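Citrinin polyketide synthase (Monascus purpureus, PDB 5MPT) builds the keto-aldehyde precursor of the mycotoxin citrinin as a non-reducing polyketide synthase, whose C-methyltransferase domain, the part described here, adds methyl groups to the polyketide. Local coordinates at residues G165-E168 with G169-I172; V173-V176 with Y177-P181; D241-S244 with S245-A248; T291-L294 with E295-T298. All coordinates share one frame; numbering follows the deposited sequence.

In the fold
The four contacts come in series along the chain, and each is a local turn at a helix end. Contacts 1 and 2 share helix 167-178, contact 1 at its start and contact 2 at its end, with centres about 12 Å apart. Contact 3 opens helix 244-253 after strand 235-241, and contact 4 opens helix 294-304 after strand 279-285; both strands belong to the seven-stranded mixed sheet of the methyltransferase fold. Contacts 2 and 3, centres about 18 Å apart, supply parts of the ligand pocket: contact 2, with the active-site Tyr177, at the amino-acid part and sulfur of S-adenosylhomocysteine, contact 3 at its ribose and adenine. Contact 4, its centre about 26 Å from that of contact 2, borders the ligand through Thr291.

Contact 1: residues G165-E168 with G169-I172; sequences GSPE and GREI
Ser166 OG takes part in two bonds, one of them weak, at the start of helix 167-178. It accepts the backbone N-H of Gly169 over 3.0 Å, a nearly straight bond (162°), and gives its own proton to Glu168 OE2 in a weak bond of 3.1 Å. Ser166 is therefore the N-cap of the helix, and its hydroxyl takes up one of the N-H groups that the first turn cannot pair with a preceding carbonyl. The carboxylate gets there because the Glu168 chain bends at its second torsion (chi2 83°) and folds back beside the serine. Regular helical bonding begins at once: Arg170 N donates to Ser166 O, Glu171 N to Pro167 O at 2.8 Å, and Ile172 N to Glu168 O. A water bridges Glu168 O and, at longer range, Glu171 OE1, donating to both.

Arg170 turns back over the beginning of the same turn. Its chain bends at chi3 (-68°), which lays one face of the guanidinium over Ser166 O and Pro167 N, while NH2 packs 3.6 Å from Pro167 CD. Further back, NH1 is hydrogen-bonded to Phe164 O, two residues before the cap. On another side of the helix Ile172 packs against Lys140 and Leu141 of helix 136-146.

The contact is a worked case of an N-terminal cap in which a hydroxyl satisfies one amide of the first turn, that of Gly169. The Glu168 carboxylate lies where the helix dipole would be expected to favour a negative charge, and Arg170 links the first turn to Phe164, at the end of helix 159-164.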
loop_
_atom_site.group_PDB
_atom_site.type_symbol
_atom_site.label_atom_id
_atom_site.label_comp_id
_atom_site.label_asym_id
_atom_site.label_seq_id
_atom_site.Cartn_x
_atom_site.Cartn_y
_atom_site.Cartn_z
ATOM N N GLY A 165 -8.900 -12.021 11.594
ATOM C CA GLY A 165 -9.380 -12.947 12.598
ATOM C C GLY A 165 -9.494 -14.369 12.120
ATOM O O GLY A 165 -9.690 -15.273 12.935
ATOM N N SER A 166 -9.362 -14.587 10.815
ATOM C CA SER A 166 -9.379 -15.924 10.283
ATOM C C SER A 166 -8.072 -16.197 9.560
ATOM O O SER A 166 -7.444 -15.277 9.024
ATOM C CB SER A 166 -10.555 -16.128 9.319
ATOM O OG SER A 166 -10.303 -15.550 8.053
ATOM N N PRO A 167 -7.627 -17.448 9.544
ATOM C CA PRO A 167 -6.423 -17.767 8.769
ATOM C C PRO A 167 -6.609 -17.531 7.282
ATOM O O PRO A 167 -5.663 -17.112 6.596
ATOM C CB PRO A 167 -6.182 -19.242 9.107
ATOM C CG PRO A 167 -7.506 -19.759 9.557
ATOM C CD PRO A 167 -8.192 -18.624 10.223
ATOM N N GLU A 168 -7.814 -17.776 6.765
ATOM C CA GLU A 168 -8.071 -17.552 5.346
ATOM C C GLU A 168 -7.818 -16.101 4.981
ATOM O O GLU A 168 -7.162 -15.800 3.978
ATOM C CB GLU A 168 -9.510 -17.934 4.984
ATOM C CG GLU A 168 -9.938 -19.326 5.404
ATOM C CD GLU A 168 -10.380 -19.383 6.849
ATOM O OE1 GLU A 168 -9.996 -20.342 7.546
ATOM O OE2 GLU A 168 -11.099 -18.459 7.292
ATOM N N GLY A 169 -8.339 -15.185 5.788
ATOM C CA GLY A 169 -8.139 -13.777 5.514
ATOM C C GLY A 169 -6.681 -13.388 5.654
ATOM O O GLY A 169 -6.145 -12.655 4.821
ATOM N N ARG A 170 -6.022 -13.885 6.709
ATOM C CA ARG A 170 -4.601 -13.610 6.913
ATOM C C ARG A 170 -3.770 -14.112 5.742
ATOM O O ARG A 170 -2.832 -13.437 5.311
ATOM C CB ARG A 170 -4.119 -14.248 8.215
ATOM C CG ARG A 170 -4.629 -13.577 9.449
ATOM C CD ARG A 170 -3.901 -14.064 10.699
ATOM N NE ARG A 170 -4.209 -15.457 11.014
ATOM C CZ ARG A 170 -5.247 -15.854 11.742
ATOM N NH1 ARG A 170 -6.113 -14.975 12.228
ATOM N NH2 ARG A 170 -5.427 -17.141 11.981
ATOM N N GLU A 171 -4.103 -15.287 5.200
ATOM C CA GLU A 171 -3.350 -15.793 4.060
ATOM C C GLU A 171 -3.564 -14.919 2.837
ATOM O O GLU A 171 -2.614 -14.617 2.106
ATOM C CB GLU A 171 -3.746 -17.228 3.745
ATOM C CG GLU A 171 -2.744 -17.942 2.879
ATOM C CD GLU A 171 -3.208 -19.325 2.469
ATOM O OE1 GLU A 171 -4.329 -19.438 1.934
ATOM O OE2 GLU A 171 -2.448 -20.293 2.681
ATOM N N ILE A 172 -4.801 -14.494 2.605
ATOM C CA ILE A 172 -5.093 -13.671 1.438
ATOM C C ILE A 172 -4.331 -12.355 1.516
ATOM O O ILE A 172 -3.742 -11.905 0.527
ATOM C CB ILE A 172 -6.608 -13.442 1.314
ATOM C CG1 ILE A 172 -7.303 -14.744 0.932
ATOM C CG2 ILE A 172 -6.929 -12.337 0.301
ATOM C CD1 ILE A 172 -8.832 -14.690 1.025
HETATM O O HOH W 1 -7.294 -18.017 2.087
#

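Contact 2: residues V173-V176 with Y177-P181. With SAH (S-adenosyl-L-homocysteine), chain B.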
loop_
_atom_site.group_PDB
_atom_site.type_symbol
_atom_site.label_atom_id
_atom_site.label_comp_id
_atom_site.label_asym_id
_atom_site.label_seq_id
_atom_site.Cartn_x
_atom_site.Cartn_y
_atom_site.Cartn_z
ATOM N N VAL A 173 -4.338 -11.717 2.677
ATOM C CA VAL A 173 -3.764 -10.383 2.758
ATOM C C VAL A 173 -2.239 -10.447 2.650
ATOM O O VAL A 173 -1.616 -9.578 2.022
ATOM C CB VAL A 173 -4.266 -9.670 4.028
ATOM C CG1 VAL A 173 -3.710 -10.336 5.263
ATOM C CG2 VAL A 173 -3.901 -8.206 3.963
ATOM N N THR A 174 -1.613 -11.490 3.219
ATOM C CA THR A 174 -0.199 -11.748 2.972
ATOM C C THR A 174 0.074 -11.893 1.484
ATOM O O THR A 174 1.030 -11.317 0.957
ATOM C CB THR A 174 0.241 -13.024 3.688
ATOM O OG1 THR A 174 0.109 -12.853 5.098
ATOM C CG2 THR A 174 1.679 -13.369 3.344
ATOM N N ASP A 175 -0.750 -12.682 0.795
ATOM C CA ASP A 175 -0.538 -12.888 -0.632
ATOM C C ASP A 175 -0.741 -11.591 -1.401
ATOM O O ASP A 175 -0.025 -11.322 -2.364
ATOM C CB ASP A 175 -1.477 -13.973 -1.153
ATOM C CG ASP A 175 -1.022 -15.365 -0.782
ATOM O OD1 ASP A 175 0.084 -15.497 -0.224
ATOM O OD2 ASP A 175 -1.764 -16.331 -1.076
ATOM N N VAL A 176 -1.694 -10.763 -0.973
ATOM C CA VAL A 176 -1.866 -9.445 -1.587
ATOM C C VAL A 176 -0.565 -8.654 -1.476
ATOM O O VAL A 176 -0.068 -8.097 -2.466
ATOM C CB VAL A 176 -3.046 -8.695 -0.942
ATOM C CG1 VAL A 176 -3.094 -7.197 -1.370
ATOM C CG2 VAL A 176 -4.372 -9.392 -1.291
ATOM N N TYR A 177 0.043 -8.652 -0.289
ATOM C CA TYR A 177 1.203 -7.794 -0.080
ATOM C C TYR A 177 2.483 -8.326 -0.707
ATOM O O TYR A 177 3.354 -7.522 -1.027
ATOM C CB TYR A 177 1.439 -7.566 1.421
ATOM C CG TYR A 177 0.407 -6.716 2.128
ATOM C CD1 TYR A 177 -0.113 -5.551 1.554
ATOM C CD2 TYR A 177 -0.049 -7.078 3.377
ATOM C CE1 TYR A 177 -1.012 -4.792 2.218
ATOM C CE2 TYR A 177 -0.945 -6.326 4.039
ATOM C CZ TYR A 177 -1.439 -5.181 3.459
ATOM O OH TYR A 177 -2.341 -4.436 4.189
ATOM N N ALA A 178 2.634 -9.645 -0.846
ATOM C CA ALA A 178 3.857 -10.271 -1.342
ATOM C C ALA A 178 3.751 -10.733 -2.785
ATOM O O ALA A 178 4.704 -10.541 -3.557
ATOM C CB ALA A 178 4.216 -11.486 -0.474
ATOM N N LYS A 179 2.623 -11.341 -3.151
ATOM C CA LYS A 179 2.528 -12.093 -4.393
ATOM C C LYS A 179 1.805 -11.349 -5.511
ATOM O O LYS A 179 2.207 -11.465 -6.676
ATOM C CB LYS A 179 1.829 -13.438 -4.163
ATOM C CG LYS A 179 2.555 -14.354 -3.214
ATOM C CD LYS A 179 1.923 -15.747 -3.124
ATOM C CE LYS A 179 2.486 -16.549 -1.943
ATOM N NZ LYS A 179 2.776 -15.700 -0.724
ATOM N N SER A 180 0.745 -10.623 -5.199
ATOM C CA SER A 180 0.005 -9.900 -6.222
ATOM C C SER A 180 0.926 -8.949 -6.984
ATOM O O SER A 180 1.603 -8.114 -6.366
ATOM C CB SER A 180 -1.138 -9.107 -5.612
ATOM O OG SER A 180 -2.190 -9.972 -5.242
ATOM N N PRO A 181 0.957 -9.034 -8.324
ATOM C CA PRO A 181 1.774 -8.106 -9.115
ATOM C C PRO A 181 1.611 -6.640 -8.729
ATOM O O PRO A 181 2.591 -5.899 -8.752
ATOM C CB PRO A 181 1.299 -8.395 -10.551
ATOM C CG PRO A 181 0.986 -9.834 -10.532
ATOM C CD PRO A 181 0.285 -10.030 -9.183
HETATM N N SAH B . 4.595 -3.380 4.395
HETATM C CA SAH B . 3.301 -4.074 4.664
HETATM C CB SAH B . 2.112 -3.720 3.777
HETATM C CG SAH B . 1.474 -2.374 4.072
HETATM S SD SAH B . 0.346 -2.627 5.485
HETATM C C SAH B . 3.556 -5.601 4.529
HETATM O O SAH B . 2.724 -6.301 5.271
HETATM O OXT SAH B . 4.385 -6.091 3.803
HETATM C "C5'" SAH B . 0.788 -1.263 6.592
HETATM C "C4'" SAH B . 1.693 -1.786 7.689
HETATM O "O4'" SAH B . 2.099 -0.619 8.436
HETATM C "C3'" SAH B . 1.030 -2.743 8.688
HETATM O "O3'" SAH B . 1.947 -3.808 8.918
HETATM C "C2'" SAH B . 0.824 -1.868 9.937
HETATM O "O2'" SAH B . 0.924 -2.611 11.151
HETATM C "C1'" SAH B . 1.992 -0.898 9.809
HETATM N N9 SAH B . 1.847 0.373 10.509
HETATM C C8 SAH B . 0.730 1.157 10.620
HETATM N N7 SAH B . 0.895 2.228 11.359
HETATM C C5 SAH B . 2.218 2.139 11.771
HETATM C C6 SAH B . 3.019 2.964 12.585
HETATM N N6 SAH B . 2.577 4.074 13.192
HETATM N N1 SAH B . 4.295 2.588 12.789
HETATM C C2 SAH B . 4.741 1.464 12.218
HETATM N N3 SAH B . 4.089 0.609 11.430
HETATM C C4 SAH B . 2.818 1.004 11.248
#
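Tyr177, an active-site residue for methyl transfer, packs its side chain between Val173 and the bound S-adenosylhomocysteine. One face of its ring carries the ligand carbon CB, 3.5 Å above the plane and over the ring centre, a close carbon-on-ring contact. The phenol end reaches the thioether, with Tyr177 OH 3.5 Å from the sulfur SD, the atom that bears the transferable methyl in S-adenosylmethionine. The carboxylate end of the ligand lies nearby too, its O 3.4 Å from Tyr177 CD2.

Behind the ring, Val173 lies alongside, pointing the same way, and sets its CG2 3.5 Å from Tyr177 CE2. That branch is the one turned away from the valine's own backbone N, which directs it along the tyrosine. The backbone one turn back holds the residue in place: Tyr177 N donates to Val173 O at 3.0 Å.

Further out the helix ends. Asp175 O accepts two amides, Lys179 N at 2.8 Å and Ser180 N at 3.0 Å, so the last regular bond and one a residue longer share a single carbonyl. On the outer surface Lys179 curls back, its chain bent at chi4, and NZ forms a salt bridge of 2.7 Å with Asp175 OD1, coming from above the carboxylate plane (37° out of it).

Neighbouring elements complete the setting. Val176 meets Trp322 and Tyr177 meets Phe327, both of helix 321-327, while Asp175, Val176 and Ser180 touch Ala137 of helix 136-146, where Glu138 takes the Ser180 hydroxyl. The end of helix 167-178 packs on helices 136-146 and 321-327, and helix 181-198 follows.

Contact 3: residues D241-S244 with S245-A248; sequences DLSS and SLIA. With SAH (S-adenosyl-L-homocysteine), chain B.
The flat carboxylate of Asp241 reaches within 4.3 Å of Leu246 CD1 through OD2, yet its main partners are the ribose hydroxyls of S-adenosylhomocysteine. The two oxygens divide them: OD1 accepts from O3' and OD2 from O2', each over 2.7 Å. OD2 also accepts the backbone N-H of Ser243 at 2.8 Å, on its anti lone pair and nearly straight (161°), which makes the stretch an Asx turn. The second flat group is the adenine: Leu242 CB sits over its six-membered ring, 3.6 Å from the ligand N3, and CD2 extends past the C5-C6 edge.

The Asx turn leads straight into a helix cap. With chi1 at 159°, Ser243 OG points away from its own N and swings over the first turn to accept Leu246 N at 3.1 Å. Ser243 O receives Ile247 N, and Ser244 O receives Ala248 N, so regular helix bonding is established immediately. Leu246 leans its CG against the capping hydroxyl at 3.4 Å, and Ile247 reaches back with CD1 to Asp241, 3.6 Å from its backbone N. Ile247 and Ser244 also touch Phe262 and Val264 of strand 260-264.

An acidic residue at the end of the second strand that takes both ribose hydroxyls is a hallmark of Rossmann-like methyltransferases, and Asp241 lies at the C-terminal end of that strand here. Several donors converge on the one carboxylate, an environment that would favour the ionised form. The oxygen that accepts O2' also fixes the turn, which probably links ribose binding to the geometry of the helix start.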
loop_
_atom_site.group_PDB
_atom_site.type_symbol
_atom_site.label_atom_id
_atom_site.label_comp_id
_atom_site.label_asym_id
_atom_site.label_seq_id
_atom_site.Cartn_x
_atom_site.Cartn_y
_atom_site.Cartn_z
ATOM N N ASP A 241 7.785 -2.946 12.968
ATOM C CA ASP A 241 6.373 -2.669 12.705
ATOM C C ASP A 241 5.762 -2.180 14.000
ATOM O O ASP A 241 6.308 -2.397 15.076
ATOM C CB ASP A 241 5.607 -3.911 12.214
ATOM C CG ASP A 241 4.276 -3.566 11.522
ATOM O OD1 ASP A 241 4.215 -3.429 10.281
ATOM O OD2 ASP A 241 3.260 -3.446 12.219
ATOM N N LEU A 242 4.610 -1.533 13.871
ATOM C CA LEU A 242 3.830 -1.188 15.043
ATOM C C LEU A 242 3.317 -2.427 15.765
ATOM O O LEU A 242 3.125 -2.384 16.984
ATOM C CB LEU A 242 2.645 -0.303 14.636
ATOM C CG LEU A 242 1.898 0.359 15.820
ATOM C CD1 LEU A 242 2.808 1.260 16.627
ATOM C CD2 LEU A 242 0.734 1.180 15.306
ATOM N N SER A 243 3.060 -3.518 15.036
ATOM C CA SER A 243 2.395 -4.701 15.579
ATOM C C SER A 243 3.403 -5.683 16.167
ATOM O O SER A 243 4.274 -6.185 15.456
ATOM C CB SER A 243 1.575 -5.387 14.490
ATOM O OG SER A 243 1.318 -6.740 14.823
ATOM N N SER A 244 3.275 -5.989 17.463
ATOM C CA SER A 244 4.233 -6.916 18.068
ATOM C C SER A 244 3.960 -8.359 17.660
ATOM O O SER A 244 4.893 -9.169 17.609
ATOM C CB SER A 244 4.214 -6.797 19.593
ATOM O OG SER A 244 2.937 -6.375 20.025
ATOM N N SER A 245 2.705 -8.703 17.366
ATOM C CA SER A 245 2.413 -10.053 16.892
ATOM C C SER A 245 3.058 -10.303 15.534
ATOM O O SER A 245 3.701 -11.336 15.320
ATOM C CB SER A 245 0.900 -10.286 16.826
ATOM O OG SER A 245 0.271 -9.446 15.880
ATOM N N LEU A 246 2.904 -9.363 14.601
ATOM C CA LEU A 246 3.538 -9.528 13.292
ATOM C C LEU A 246 5.051 -9.655 13.417
ATOM O O LEU A 246 5.669 -10.434 12.686
ATOM C CB LEU A 246 3.166 -8.367 12.369
ATOM C CG LEU A 246 1.698 -8.361 11.903
ATOM C CD1 LEU A 246 1.377 -7.156 11.039
ATOM C CD2 LEU A 246 1.356 -9.625 11.125
ATOM N N ILE A 247 5.669 -8.919 14.348
ATOM C CA ILE A 247 7.114 -9.047 14.541
ATOM C C ILE A 247 7.457 -10.410 15.122
ATOM O O ILE A 247 8.379 -11.088 14.654
ATOM C CB ILE A 247 7.642 -7.916 15.432
ATOM C CG1 ILE A 247 7.550 -6.582 14.689
ATOM C CG2 ILE A 247 9.077 -8.217 15.905
ATOM C CD1 ILE A 247 8.441 -6.455 13.484
ATOM N N ALA A 248 6.739 -10.826 16.165
ATOM C CA ALA A 248 7.046 -12.108 16.787
ATOM C C ALA A 248 6.964 -13.241 15.773
ATOM O O ALA A 248 7.827 -14.126 15.747
ATOM C CB ALA A 248 6.098 -12.367 17.952
HETATM N N SAH B . 4.595 -3.380 4.395
HETATM C CA SAH B . 3.301 -4.074 4.664
HETATM C CB SAH B . 2.112 -3.720 3.777
HETATM C CG SAH B . 1.474 -2.374 4.072
HETATM S SD SAH B . 0.346 -2.627 5.485
HETATM C C SAH B . 3.556 -5.601 4.529
HETATM O O SAH B . 2.724 -6.301 5.271
HETATM O OXT SAH B . 4.385 -6.091 3.803
HETATM C "C5'" SAH B . 0.788 -1.263 6.592
HETATM C "C4'" SAH B . 1.693 -1.786 7.689
HETATM O "O4'" SAH B . 2.099 -0.619 8.436
HETATM C "C3'" SAH B . 1.030 -2.743 8.688
HETATM O "O3'" SAH B . 1.947 -3.808 8.918
HETATM C "C2'" SAH B . 0.824 -1.868 9.937
HETATM O "O2'" SAH B . 0.924 -2.611 11.151
HETATM C "C1'" SAH B . 1.992 -0.898 9.809
HETATM N N9 SAH B . 1.847 0.373 10.509
HETATM C C8 SAH B . 0.730 1.157 10.620
HETATM N N7 SAH B . 0.895 2.228 11.359
HETATM C C5 SAH B . 2.218 2.139 11.771
HETATM C C6 SAH B . 3.019 2.964 12.585
HETATM N N6 SAH B . 2.577 4.074 13.192
HETATM N N1 SAH B . 4.295 2.588 12.789
HETATM C C2 SAH B . 4.741 1.464 12.218
HETATM N N3 SAH B . 4.089 0.609 11.430
HETATM C C4 SAH B . 2.818 1.004 11.248
#

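Contact 4: residues T291-L294 with E295-T298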
loop_
_atom_site.group_PDB
_atom_site.type_symbol
_atom_site.label_atom_id
_atom_site.label_comp_id
_atom_site.label_asym_id
_atom_site.label_seq_id
_atom_site.Cartn_x
_atom_site.Cartn_y
_atom_site.Cartn_z
ATOM N N THR A 291 -0.066 7.020 8.767
ATOM C CA THR A 291 0.162 7.772 9.990
ATOM C C THR A 291 -0.637 9.076 9.971
ATOM O O THR A 291 -1.178 9.503 8.946
ATOM C CB THR A 291 1.656 8.053 10.190
ATOM O OG1 THR A 291 2.159 8.930 9.171
ATOM C CG2 THR A 291 2.463 6.771 10.181
ATOM N N ARG A 292 -0.661 9.742 11.132
ATOM C CA ARG A 292 -1.488 10.924 11.298
ATOM C C ARG A 292 -0.978 12.106 10.494
ATOM O O ARG A 292 -1.772 12.894 9.972
ATOM C CB ARG A 292 -1.543 11.278 12.779
ATOM C CG ARG A 292 -2.303 10.255 13.627
ATOM C CD ARG A 292 -2.269 10.569 15.138
ATOM N NE ARG A 292 -3.208 9.691 15.850
ATOM C CZ ARG A 292 -2.959 8.403 16.085
ATOM N NH1 ARG A 292 -1.817 7.862 15.696
ATOM N NH2 ARG A 292 -3.851 7.635 16.688
ATOM N N ASN A 293 0.335 12.283 10.432
ATOM C CA ASN A 293 0.913 13.545 9.978
ATOM C C ASN A 293 2.198 13.215 9.242
ATOM O O ASN A 293 3.130 12.667 9.832
ATOM C CB ASN A 293 1.162 14.499 11.161
ATOM C CG ASN A 293 1.799 15.828 10.731
ATOM O OD1 ASN A 293 2.856 15.857 10.083
ATOM N ND2 ASN A 293 1.163 16.936 11.111
ATOM N N LEU A 294 2.213 13.471 7.930
ATOM C CA LEU A 294 3.335 13.025 7.117
ATOM C C LEU A 294 4.605 13.790 7.444
ATOM O O LEU A 294 5.703 13.220 7.397
ATOM C CB LEU A 294 2.988 13.160 5.637
ATOM C CG LEU A 294 1.866 12.247 5.157
ATOM C CD1 LEU A 294 1.718 12.370 3.651
ATOM C CD2 LEU A 294 2.078 10.764 5.540
ATOM N N GLU A 295 4.485 15.081 7.762
ATOM C CA GLU A 295 5.656 15.858 8.188
ATOM C C GLU A 295 6.309 15.253 9.423
ATOM O O GLU A 295 7.539 15.072 9.481
ATOM C CB GLU A 295 5.257 17.298 8.485
ATOM C CG GLU A 295 5.010 18.155 7.260
ATOM C CD GLU A 295 4.845 19.624 7.604
ATOM O OE1 GLU A 295 5.314 20.038 8.689
ATOM O OE2 GLU A 295 4.245 20.355 6.785
ATOM N N ILE A 296 5.508 14.972 10.442
ATOM C CA ILE A 296 6.046 14.393 11.669
ATOM C C ILE A 296 6.674 13.038 11.382
ATOM O O ILE A 296 7.790 12.746 11.832
ATOM C CB ILE A 296 4.935 14.304 12.741
ATOM C CG1 ILE A 296 4.523 15.706 13.173
ATOM C CG2 ILE A 296 5.364 13.448 13.919
ATOM C CD1 ILE A 296 3.316 15.721 14.109
ATOM N N SER A 297 5.981 12.194 10.607
ATOM C CA SER A 297 6.508 10.859 10.359
ATOM C C SER A 297 7.813 10.909 9.562
ATOM O O SER A 297 8.772 10.201 9.883
ATOM C CB SER A 297 5.487 10.014 9.631
ATOM O OG SER A 297 4.390 9.797 10.481
ATOM N N THR A 298 7.862 11.715 8.500
ATOM C CA THR A 298 9.042 11.705 7.665
ATOM C C THR A 298 10.183 12.439 8.359
ATOM O O THR A 298 11.347 12.128 8.116
ATOM C CB THR A 298 8.750 12.290 6.266
ATOM O OG1 THR A 298 8.328 13.647 6.381
ATOM C CG2 THR A 298 7.672 11.455 5.476
HETATM O O HOH W 2 2.369 10.871 12.324
#
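Asn293 and Ile296 set their side chains across one another at about a right angle, although Ile296 was modelled in two conformers and its outer carbons are correspondingly less certain. The cap is firmer. The first torsion of Asn293 (chi1 179°) puts CG opposite the backbone N, carrying the amide over the first turn, and OD1 accepts Ile296 N at 2.8 Å. The donor sits above the amide carbonyl plane, 36° out of it, rather than on a lone pair, while the N-H itself points almost straight at the oxygen. Asn293 is the N-cap of helix 294-304, and its own carbonyl receives Ser297 N at 3.0 Å.

Thr291 and Ser297 meet tip to tip, hydroxyl against hydroxyl: OG1 of Thr291 lies 2.7 Å from OG of Ser297. A water beside this pair contacts Ser297 OG and accepts Asn293 N, so it bridges the loop backbone and the Ser297 hydroxyl. Thr291 OG1 is also bonded to Val288 O, close in sequence to the active-site residue His289.

Leu294 and Thr298 are joined through one carbonyl. Leu294 O takes Thr298 N at 2.9 Å and Thr298 OG1 at 2.8 Å, which reach it from opposite faces of its plane, so backbone and side chain of one residue grip a single oxygen.

Outward, Leu294 packs on Trp350 and Glu295 on Ile353, and Thr298 touches Ile353 and Leu354, all of helix 347-356. The loop comes from strand 279-285, and helix 294-304 leads on to the parallel neighbouring strand 309-316, the contact thus opening the helix of a beta-alpha-beta crossover.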